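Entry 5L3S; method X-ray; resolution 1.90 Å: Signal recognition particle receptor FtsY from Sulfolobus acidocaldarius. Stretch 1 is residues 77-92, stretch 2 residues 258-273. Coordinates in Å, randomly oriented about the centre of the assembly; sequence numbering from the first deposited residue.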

ATOM      1  N   SER B  77      20.569  -5.533  18.132  1.00 38.87           N
ATOM      2  CA  SER B  77      19.830  -6.766  17.831  1.00 35.79           C
ATOM      3  C   SER B  77      19.121  -6.700  16.476  1.00 33.69           C
ATOM      4  O   SER B  77      19.108  -7.676  15.724  1.00 35.68           O
ATOM      5  CB  SER B  77      18.823  -7.104  18.929  1.00 33.59           C
ATOM      6  OG  SER B  77      19.491  -7.448  20.137  1.00 50.49           O
ATOM      7  N   ILE B  78      18.523  -5.554  16.176  1.00 33.20           N
ATOM      8  CA  ILE B  78      17.879  -5.362  14.885  1.00 36.72           C
ATOM      9  C   ILE B  78      18.913  -5.459  13.759  1.00 40.79           C
ATOM     10  O   ILE B  78      18.668  -6.106  12.731  1.00 37.62           O
ATOM     11  CB  ILE B  78      17.109  -4.026  14.824  1.00 30.58           C
ATOM     12  CG1 ILE B  78      15.967  -4.028  15.842  1.00 29.06           C
ATOM     13  CG2 ILE B  78      16.543  -3.783  13.418  1.00 33.09           C
ATOM     14  CD1 ILE B  78      15.165  -2.735  15.870  1.00 35.15           C
ATOM     15  N   THR B  79      20.079  -4.845  13.966  1.00 33.48           N
ATOM     16  CA  THR B  79      21.135  -4.871  12.953  1.00 40.68           C
ATOM     17  C   THR B  79      21.592  -6.306  12.677  1.00 40.98           C
ATOM     18  O   THR B  79      21.815  -6.689  11.530  1.00 43.95           O
ATOM     19  CB  THR B  79      22.347  -3.991  13.347  1.00 47.17           C
ATOM     20  OG1 THR B  79      21.909  -2.646  13.580  1.00 43.40           O
ATOM     21  CG2 THR B  79      23.389  -3.981  12.233  1.00 45.03           C
ATOM     22  N   GLU B  80      21.705  -7.100  13.735  1.00 39.19           N
ATOM     23  CA  GLU B  80      22.098  -8.499  13.601  1.00 40.92           C
ATOM     24  C   GLU B  80      21.031  -9.364  12.923  1.00 44.50           C
ATOM     25  O   GLU B  80      21.365 -10.252  12.141  1.00 41.42           O
ATOM     26  CB  GLU B  80      22.495  -9.079  14.961  1.00 44.98           C
ATOM     27  CG  GLU B  80      23.845  -8.578  15.452  1.00 55.72           C
ATOM     28  CD  GLU B  80      24.213  -9.105  16.826  1.00 68.57           C
ATOM     29  OE1 GLU B  80      25.362  -9.566  16.996  1.00 80.10           O
ATOM     30  OE2 GLU B  80      23.364  -9.047  17.740  1.00 70.10           O
ATOM     31  N   ILE B  81      19.757  -9.104  13.222  1.00 42.01           N
ATOM     32  CA  ILE B  81      18.656  -9.843  12.602  1.00 44.16           C
ATOM     33  C   ILE B  81      18.629  -9.632  11.088  1.00 47.27           C
ATOM     34  O   ILE B  81      18.378 -10.564  10.324  1.00 51.32           O
ATOM     35  CB  ILE B  81      17.290  -9.432  13.183  1.00 45.95           C
ATOM     36  CG1 ILE B  81      17.152  -9.915  14.624  1.00 57.42           C
ATOM     37  CG2 ILE B  81      16.167 -10.018  12.368  1.00 40.13           C
ATOM     38  CD1 ILE B  81      17.123 -11.424  14.759  1.00 66.06           C
ATOM     39  N   LEU B  82      18.895  -8.401  10.667  1.00 41.21           N
ATOM     40  CA  LEU B  82      18.906  -8.048   9.256  1.00 39.94           C
ATOM     41  C   LEU B  82      20.192  -8.482   8.548  1.00 41.90           C
ATOM     42  O   LEU B  82      20.156  -8.958   7.414  1.00 42.49           O
ATOM     43  CB  LEU B  82      18.704  -6.545   9.105  1.00 35.15           C
ATOM     44  CG  LEU B  82      17.349  -6.045   9.610  1.00 33.13           C
ATOM     45  CD1 LEU B  82      17.365  -4.540   9.730  1.00 34.27           C
ATOM     46  CD2 LEU B  82      16.223  -6.488   8.666  1.00 31.82           C
ATOM     47  N   THR B  83      21.328  -8.308   9.216  1.00 39.37           N
ATOM     48  CA  THR B  83      22.629  -8.667   8.642  1.00 38.67           C
ATOM     49  C   THR B  83      22.744 -10.171   8.380  1.00 47.93           C
ATOM     50  O   THR B  83      23.303 -10.593   7.368  1.00 47.79           O
ATOM     51  CB  THR B  83      23.784  -8.175   9.536  1.00 44.30           C
ATOM     52  OG1 THR B  83      23.722  -6.748   9.640  1.00 51.34           O
ATOM     53  CG2 THR B  83      25.148  -8.572   8.958  1.00 44.28           C
ATOM     54  N   LYS B  84      22.180 -10.973   9.277  1.00 48.69           N
ATOM     55  CA  LYS B  84      22.214 -12.429   9.143  1.00 47.40           C
ATOM     56  C   LYS B  84      21.373 -12.930   7.963  1.00 46.11           C
ATOM     57  O   LYS B  84      21.664 -13.977   7.380  1.00 43.90           O
ATOM     58  CB  LYS B  84      21.743 -13.086  10.443  1.00 49.98           C
ATOM     59  CG  LYS B  84      21.799 -14.600  10.437  1.00 60.07           C
ATOM     60  CD  LYS B  84      21.207 -15.195  11.709  1.00 66.46           C
ATOM     61  CE  LYS B  84      21.262 -16.716  11.669  1.00 74.09           C
ATOM     62  NZ  LYS B  84      20.645 -17.334  12.874  1.00 79.51           N
ATOM     63  N   ASN B  85      20.337 -12.177   7.605  1.00 44.31           N
ATOM     64  CA  ASN B  85      19.447 -12.569   6.506  1.00 46.88           C
ATOM     65  C   ASN B  85      19.893 -12.152   5.105  1.00 48.54           C
ATOM     66  O   ASN B  85      19.336 -12.615   4.107  1.00 46.09           O
ATOM     67  CB  ASN B  85      18.023 -12.082   6.764  1.00 45.78           C
ATOM     68  CG  ASN B  85      17.226 -13.073   7.562  1.00 57.65           C
ATOM     69  OD1 ASN B  85      16.844 -14.121   7.047  1.00 58.67           O
ATOM     70  ND2 ASN B  85      16.994 -12.769   8.836  1.00 63.26           N
ATOM     71  N   GLN B  86      20.886 -11.273   5.040  1.00 50.49           N
ATOM     72  CA  GLN B  86      21.450 -10.834   3.767  1.00 54.02           C
ATOM     73  C   GLN B  86      22.006 -12.001   2.956  1.00 50.60           C
ATOM     74  O   GLN B  86      22.609 -12.926   3.504  1.00 45.04           O
ATOM     75  CB  GLN B  86      22.573  -9.823   4.006  1.00 60.30           C
ATOM     76  CG  GLN B  86      22.106  -8.415   4.291  1.00 61.69           C
ATOM     77  CD  GLN B  86      23.263  -7.447   4.413  1.00 62.76           C
ATOM     78  OE1 GLN B  86      24.229  -7.704   5.133  1.00 65.94           O
ATOM     79  NE2 GLN B  86      23.178  -6.329   3.698  1.00 67.73           N
ATOM     80  N   LYS B  87      21.808 -11.933   1.646  1.00 44.36           N
ATOM     81  CA  LYS B  87      22.335 -12.927   0.718  1.00 52.55           C
ATOM     82  C   LYS B  87      23.324 -12.244  -0.214  1.00 54.30           C
ATOM     83  O   LYS B  87      23.558 -11.038  -0.105  1.00 53.54           O
ATOM     84  CB  LYS B  87      21.203 -13.530  -0.115  1.00 55.31           C
ATOM     85  CG  LYS B  87      20.087 -14.166   0.696  1.00 59.53           C
ATOM     86  CD  LYS B  87      20.584 -15.361   1.491  1.00 65.22           C
ATOM     87  CE  LYS B  87      19.441 -16.317   1.806  1.00 68.21           C
ATOM     88  NZ  LYS B  87      18.231 -15.603   2.308  1.00 70.30           N
ATOM     89  N   THR B  88      23.881 -13.012  -1.142  1.00 57.84           N
ATOM     90  CA  THR B  88      24.777 -12.463  -2.154  1.00 57.50           C
ATOM     91  C   THR B  88      24.078 -11.378  -2.968  1.00 46.01           C
ATOM     92  O   THR B  88      22.886 -11.483  -3.271  1.00 41.19           O
ATOM     93  CB  THR B  88      25.285 -13.565  -3.106  1.00 55.80           C
ATOM     94  OG1 THR B  88      25.863 -14.625  -2.337  1.00 53.81           O
ATOM     95  CG2 THR B  88      26.334 -13.013  -4.061  1.00 58.90           C
ATOM     96  N   ASP B  89      24.823 -10.330  -3.309  1.00 42.61           N
ATOM     97  CA  ASP B  89      24.309  -9.250  -4.146  1.00 43.24           C
ATOM     98  C   ASP B  89      23.781  -9.804  -5.468  1.00 41.38           C
ATOM     99  O   ASP B  89      24.407 -10.682  -6.066  1.00 41.10           O
ATOM    100  CB  ASP B  89      25.416  -8.229  -4.401  1.00 51.23           C
ATOM    101  CG  ASP B  89      24.987  -7.130  -5.348  1.00 56.90           C
ATOM    102  OD1 ASP B  89      24.168  -6.280  -4.941  1.00 65.30           O
ATOM    103  OD2 ASP B  89      25.475  -7.111  -6.494  1.00 58.62           O
ATOM    104  N   LEU B  90      22.644  -9.283  -5.929  1.00 34.50           N
ATOM    105  CA  LEU B  90      21.957  -9.853  -7.086  1.00 38.29           C
ATOM    106  C   LEU B  90      22.775  -9.767  -8.366  1.00 36.05           C
ATOM    107  O   LEU B  90      22.765 -10.687  -9.182  1.00 36.27           O
ATOM    108  CB  LEU B  90      20.595  -9.186  -7.300  1.00 32.65           C
ATOM    109  CG  LEU B  90      19.813  -9.674  -8.521  1.00 36.07           C
ATOM    110  CD1 LEU B  90      19.544 -11.171  -8.424  1.00 36.68           C
ATOM    111  CD2 LEU B  90      18.518  -8.911  -8.667  1.00 30.05           C
ATOM    112  N   ILE B  91      23.467  -8.654  -8.553  1.00 33.85           N
ATOM    113  CA  ILE B  91      24.275  -8.490  -9.750  1.00 40.46           C
ATOM    114  C   ILE B  91      25.427  -9.492  -9.742  1.00 41.28           C
ATOM    115  O   ILE B  91      25.735 -10.099 -10.768  1.00 40.17           O
ATOM    116  CB  ILE B  91      24.774  -7.042  -9.895  1.00 47.60           C
ATOM    117  CG1 ILE B  91      23.585  -6.119 -10.179  1.00 50.06           C
ATOM    118  CG2 ILE B  91      25.804  -6.931 -11.015  1.00 43.11           C
ATOM    119  CD1 ILE B  91      23.803  -4.703  -9.716  1.00 58.75           C
ATOM    120  N   GLU B  92      26.033  -9.696  -8.575  1.00 33.19           N
ATOM    121  CA  GLU B  92      27.107 -10.679  -8.455  1.00 34.50           C
ATOM    122  C   GLU B  92      26.556 -12.079  -8.715  1.00 37.33           C
ATOM    123  O   GLU B  92      27.214 -12.891  -9.370  1.00 38.67           O
ATOM    124  CB  GLU B  92      27.802 -10.596  -7.084  1.00 37.57           C
ATOM    125  CG  GLU B  92      28.831 -11.698  -6.842  1.00 56.72           C
ATOM    126  CD  GLU B  92      29.362 -11.707  -5.419  1.00 68.61           C
ATOM    127  OE1 GLU B  92      29.234 -10.673  -4.726  1.00 73.89           O
ATOM    128  OE2 GLU B  92      29.902 -12.752  -4.989  1.00 68.20           O
ATOM    129  N   ILE B 258       8.248  -3.350   7.871  1.00 27.59           N
ATOM    130  CA  ILE B 258       8.072  -4.666   7.233  1.00 30.25           C
ATOM    131  C   ILE B 258       9.407  -5.392   7.009  1.00 25.12           C
ATOM    132  O   ILE B 258       9.480  -6.611   7.117  1.00 24.06           O
ATOM    133  CB  ILE B 258       7.280  -4.588   5.875  1.00 31.43           C
ATOM    134  CG1 ILE B 258       7.041  -5.982   5.286  1.00 25.32           C
ATOM    135  CG2 ILE B 258       7.999  -3.737   4.841  1.00 26.26           C
ATOM    136  CD1 ILE B 258       6.145  -6.868   6.148  1.00 29.05           C
ATOM    137  N   ALA B 259      10.457  -4.639   6.701  1.00 23.80           N
ATOM    138  CA  ALA B 259      11.804  -5.213   6.530  1.00 28.00           C
ATOM    139  C   ALA B 259      12.244  -6.053   7.743  1.00 30.57           C
ATOM    140  O   ALA B 259      12.785  -7.153   7.597  1.00 28.51           O
ATOM    141  CB  ALA B 259      12.822  -4.107   6.262  1.00 27.24           C
ATOM    142  N   LEU B 260      12.003  -5.526   8.939  1.00 28.59           N
ATOM    143  CA  LEU B 260      12.346  -6.231  10.168  1.00 27.85           C
ATOM    144  C   LEU B 260      11.462  -7.461  10.363  1.00 26.45           C
ATOM    145  O   LEU B 260      11.954  -8.538  10.719  1.00 30.82           O
ATOM    146  CB  LEU B 260      12.214  -5.287  11.373  1.00 31.85           C
ATOM    147  CG  LEU B 260      12.489  -5.847  12.769  1.00 33.83           C
ATOM    148  CD1 LEU B 260      13.809  -6.634  12.802  1.00 33.26           C
ATOM    149  CD2 LEU B 260      12.503  -4.708  13.796  1.00 29.74           C
ATOM    150  N   SER B 261      10.159  -7.300  10.131  1.00 29.46           N
ATOM    151  CA  SER B 261       9.214  -8.405  10.281  1.00 31.44           C
ATOM    152  C   SER B 261       9.528  -9.576   9.343  1.00 32.87           C
ATOM    153  O   SER B 261       9.437 -10.736   9.738  1.00 33.42           O
ATOM    154  CB  SER B 261       7.776  -7.919  10.076  1.00 32.08           C
ATOM    155  OG  SER B 261       7.383  -7.094  11.159  1.00 35.52           O
ATOM    156  N   LEU B 262       9.884  -9.253   8.105  1.00 29.23           N
ATOM    157  CA  LEU B 262      10.264 -10.246   7.105  1.00 35.99           C
ATOM    158  C   LEU B 262      11.466 -11.080   7.545  1.00 33.77           C
ATOM    159  O   LEU B 262      11.457 -12.308   7.445  1.00 32.64           O
ATOM    160  CB  LEU B 262      10.607  -9.547   5.797  1.00 33.04           C
ATOM    161  CG  LEU B 262       9.446  -9.052   4.960  1.00 36.38           C
ATOM    162  CD1 LEU B 262       9.991  -8.220   3.821  1.00 29.51           C
ATOM    163  CD2 LEU B 262       8.701 -10.257   4.450  1.00 35.56           C
ATOM    164  N   ALA B 263      12.502 -10.401   8.016  1.00 29.40           N
ATOM    165  CA  ALA B 263      13.694 -11.083   8.493  1.00 29.58           C
ATOM    166  C   ALA B 263      13.379 -11.887   9.746  1.00 37.71           C
ATOM    167  O   ALA B 263      13.753 -13.055   9.852  1.00 35.02           O
ATOM    168  CB  ALA B 263      14.801 -10.083   8.765  1.00 36.17           C
ATOM    169  N   TYR B 264      12.676 -11.264  10.689  1.00 37.38           N
ATOM    170  CA  TYR B 264      12.426 -11.890  11.983  1.00 36.31           C
ATOM    171  C   TYR B 264      11.490 -13.098  11.869  1.00 35.07           C
ATOM    172  O   TYR B 264      11.771 -14.153  12.428  1.00 37.76           O
ATOM    173  CB  TYR B 264      11.885 -10.859  12.992  1.00 32.22           C
ATOM    174  CG  TYR B 264      11.794 -11.355  14.408  1.00 35.10           C
ATOM    175  CD1 TYR B 264      10.646 -11.978  14.879  1.00 39.89           C
ATOM    176  CD2 TYR B 264      12.864 -11.200  15.287  1.00 37.80           C
ATOM    177  CE1 TYR B 264      10.568 -12.434  16.184  1.00 39.14           C
ATOM    178  CE2 TYR B 264      12.792 -11.645  16.584  1.00 39.75           C
ATOM    179  CZ  TYR B 264      11.646 -12.263  17.029  1.00 39.13           C
ATOM    180  OH  TYR B 264      11.590 -12.711  18.329  1.00 44.28           O
ATOM    181  N   GLU B 265      10.389 -12.944  11.143  1.00 34.67           N
ATOM    182  CA  GLU B 265       9.394 -14.009  10.993  1.00 39.43           C
ATOM    183  C   GLU B 265       9.671 -15.027   9.887  1.00 39.93           C
ATOM    184  O   GLU B 265       9.451 -16.219  10.078  1.00 44.23           O
ATOM    185  CB  GLU B 265       8.011 -13.409  10.718  1.00 35.14           C
ATOM    186  CG  GLU B 265       7.383 -12.776  11.916  1.00 40.82           C
ATOM    187  CD  GLU B 265       7.075 -13.796  12.977  1.00 51.40           C
ATOM    188  OE1 GLU B 265       6.541 -14.869  12.621  1.00 52.15           O
ATOM    189  OE2 GLU B 265       7.376 -13.530  14.157  1.00 54.07           O
ATOM    190  N   LEU B 266      10.109 -14.551   8.726  1.00 35.25           N
ATOM    191  CA  LEU B 266      10.141 -15.387   7.526  1.00 37.15           C
ATOM    192  C   LEU B 266      11.546 -15.683   7.014  1.00 39.02           C
ATOM    193  O   LEU B 266      11.706 -16.430   6.051  1.00 38.51           O
ATOM    194  CB  LEU B 266       9.334 -14.730   6.406  1.00 29.49           C
ATOM    195  CG  LEU B 266       7.875 -14.425   6.756  1.00 31.53           C
ATOM    196  CD1 LEU B 266       7.168 -13.737   5.600  1.00 33.03           C
ATOM    197  CD2 LEU B 266       7.172 -15.704   7.152  1.00 37.45           C
ATOM    198  N   LYS B 267      12.550 -15.097   7.663  1.00 34.49           N
ATOM    199  CA  LYS B 267      13.929 -15.175   7.196  1.00 39.85           C
ATOM    200  C   LYS B 267      14.060 -14.767   5.737  1.00 34.10           C
ATOM    201  O   LYS B 267      14.813 -15.385   4.988  1.00 35.44           O
ATOM    202  CB  LYS B 267      14.528 -16.578   7.419  1.00 42.44           C
ATOM    203  CG  LYS B 267      14.715 -16.934   8.888  1.00 47.08           C
ATOM    204  CD  LYS B 267      15.369 -15.774   9.612  1.00 57.95           C
ATOM    205  CE  LYS B 267      15.072 -15.780  11.102  1.00 65.25           C
ATOM    206  NZ  LYS B 267      15.426 -14.468  11.712  1.00 64.55           N
ATOM    207  N   LYS B 268      13.321 -13.734   5.334  1.00 27.83           N
ATOM    208  CA  LYS B 268      13.364 -13.265   3.951  1.00 27.45           C
ATOM    209  C   LYS B 268      14.038 -11.901   3.896  1.00 32.28           C
ATOM    210  O   LYS B 268      13.788 -11.046   4.738  1.00 34.64           O
ATOM    211  CB  LYS B 268      11.950 -13.181   3.352  1.00 27.63           C
ATOM    212  CG  LYS B 268      11.290 -14.539   3.175  1.00 32.34           C
ATOM    213  CD  LYS B 268      12.012 -15.363   2.102  1.00 37.69           C
ATOM    214  CE  LYS B 268      11.294 -16.684   1.856  1.00 35.61           C
ATOM    215  NZ  LYS B 268      12.095 -17.633   1.045  1.00 39.76           N
ATOM    216  N   PRO B 269      14.936 -11.708   2.923  1.00 31.57           N
ATOM    217  CA  PRO B 269      15.631 -10.421   2.843  1.00 32.61           C
ATOM    218  C   PRO B 269      14.951  -9.412   1.914  1.00 32.94           C
ATOM    219  O   PRO B 269      14.320  -9.783   0.928  1.00 32.47           O
ATOM    220  CB  PRO B 269      16.987 -10.811   2.260  1.00 32.78           C
ATOM    221  CG  PRO B 269      16.663 -11.981   1.349  1.00 32.93           C
ATOM    222  CD  PRO B 269      15.568 -12.742   2.082  1.00 33.29           C
ATOM    223  N   VAL B 270      15.093  -8.136   2.242  1.00 30.63           N
ATOM    224  CA  VAL B 270      14.793  -7.065   1.318  1.00 28.82           C
ATOM    225  C   VAL B 270      16.085  -6.786   0.576  1.00 26.58           C
ATOM    226  O   VAL B 270      17.131  -6.623   1.211  1.00 30.68           O
ATOM    227  CB  VAL B 270      14.365  -5.795   2.066  1.00 30.72           C
ATOM    228  CG1 VAL B 270      14.142  -4.641   1.084  1.00 32.58           C
ATOM    229  CG2 VAL B 270      13.102  -6.053   2.900  1.00 28.02           C
ATOM    230  N   VAL B 271      16.045  -6.762  -0.756  1.00 25.35           N
ATOM    231  CA  VAL B 271      17.277  -6.533  -1.522  1.00 26.94           C
ATOM    232  C   VAL B 271      17.398  -5.102  -2.064  1.00 26.98           C
ATOM    233  O   VAL B 271      18.502  -4.577  -2.193  1.00 28.12           O
ATOM    234  CB  VAL B 271      17.467  -7.567  -2.666  1.00 31.99           C
ATOM    235  CG1 VAL B 271      17.866  -8.919  -2.099  1.00 31.49           C
ATOM    236  CG2 VAL B 271      16.186  -7.667  -3.515  1.00 26.40           C
ATOM    237  N   TYR B 272      16.271  -4.472  -2.385  1.00 26.38           N
ATOM    238  CA  TYR B 272      16.299  -3.087  -2.840  1.00 22.62           C
ATOM    239  C   TYR B 272      15.106  -2.329  -2.296  1.00 26.36           C
ATOM    240  O   TYR B 272      14.131  -2.924  -1.871  1.00 24.42           O
ATOM    241  CB  TYR B 272      16.254  -3.003  -4.370  1.00 27.53           C
ATOM    242  CG  TYR B 272      17.405  -3.666  -5.039  1.00 23.34           C
ATOM    243  CD1 TYR B 272      18.621  -3.018  -5.153  1.00 24.03           C
ATOM    244  CD2 TYR B 272      17.290  -4.951  -5.545  1.00 31.55           C
ATOM    245  CE1 TYR B 272      19.705  -3.622  -5.756  1.00 27.86           C
ATOM    246  CE2 TYR B 272      18.373  -5.579  -6.142  1.00 28.27           C
ATOM    247  CZ  TYR B 272      19.576  -4.906  -6.250  1.00 33.79           C
ATOM    248  OH  TYR B 272      20.655  -5.513  -6.845  1.00 36.56           O
ATOM    249  N   MET B 273      15.199  -1.005  -2.306  1.00 23.17           N
ATOM    250  CA  MET B 273      14.050  -0.176  -1.996  1.00 28.10           C
ATOM    251  C   MET B 273      13.792   0.850  -3.098  1.00 25.50           C
ATOM    252  O   MET B 273      14.716   1.515  -3.573  1.00 22.22           O
ATOM    253  CB  MET B 273      14.261   0.526  -0.662  1.00 29.37           C
ATOM    254  CG  MET B 273      14.135  -0.420   0.536  1.00 37.15           C
ATOM    255  SD  MET B 273      14.604   0.463   1.999  1.00 44.12           S
ATOM    256  CE  MET B 273      16.287   0.834   1.522  1.00 43.68           C
TER
HETATM  257  O   HOH W   1      20.977  -7.720  -4.152  1.00 42.75           O

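Where two helices cross at a steep angle, a small residue at the crossing can leave room for larger side chains from the partner. The contact between residues 77-92 and 258-273 of the archaeal receptor FtsY is a compact example. The axes of helix 77-85 and helix 258-266 approach to 9.1 Å with 68° between their N-to-C directions, and the hollow at the crossing lies over Ala263. Its CA-to-CB bond points toward the first stretch, and because the side chain stops at the methyl, two branched residues can settle on it: CG2 of Ile81 and CD2 of Leu82 each lie 3.9 Å from Ala263 CB. The backbones are drawn close here as well, with the CA atoms of Leu82 and Ala263 6.1 Å apart.

Around this point the larger side chains interlock. Leu82 leaves its helix sideways, but its end comes nearer, so that CD2 also reaches the backbone of the other helix, 3.7 Å from Ala259 O. Leu260 does much the same from its own side: its CD1 lies between Ile81 CG2, at 4.1 Å, and Ile78 CG2, at 4.0 Å, and its CD2 meets Ile78 CD1 at 3.9 Å. The Leu260 side chain thus packs between Ile78 and Ile81, about one helical turn apart. Ile81, pointing toward the partner helix, extends its remaining methyl to Tyr264, with CD1 4.3 Å from CD2 of the ring in an oblique approach.

Asn85 fills the next hollow, and no residue of either stretch loses more surface to the other. Its amide is anchored within its own helix by a hydrogen bond from ND2 to Ile81 O, 3.0 Å long and nearly straight. This places OD1 against the turn that follows the second helix, 3.1 Å from Lys267 CA. There Lys267 adopts positive phi, and its side chain folds back to donate a hydrogen bond from NZ to Ala263 O at 2.9 Å. Not every close polar pair is favourable: Asn85 OD1 and Lys267 O are 3.2 Å apart, but both are acceptors. Just beyond, Pro269 packs its ring against the backbone at Asn85, with Pro269 CB 3.5 Å from Asn85 O. Lys87 flanks this ring, its NZ 3.9 Å from Pro269 CD.

The last part of the contact is built around one large projection. Tyr272 starts sideways from its strand, yet its end comes nearer and reaches the start of the helix that begins at Leu90. Leu90 CB is 3.7 Å from Tyr272 OH, and Leu90 CD2 lies at the edge of the ring, 4.2 Å from CE2. A water accepts a 2.9 Å hydrogen bond from Leu90 N and makes a weak one of 3.5 Å with Tyr272 OH. Asp89 caps this helix through weak bonds to OD2 from Ile91 N at 3.3 Å and Glu92 N at 3.4 Å. Across the whole contact, which buries 686 Å², no clear direct hydrogen bond joins the stretches; shape carries most of the fit.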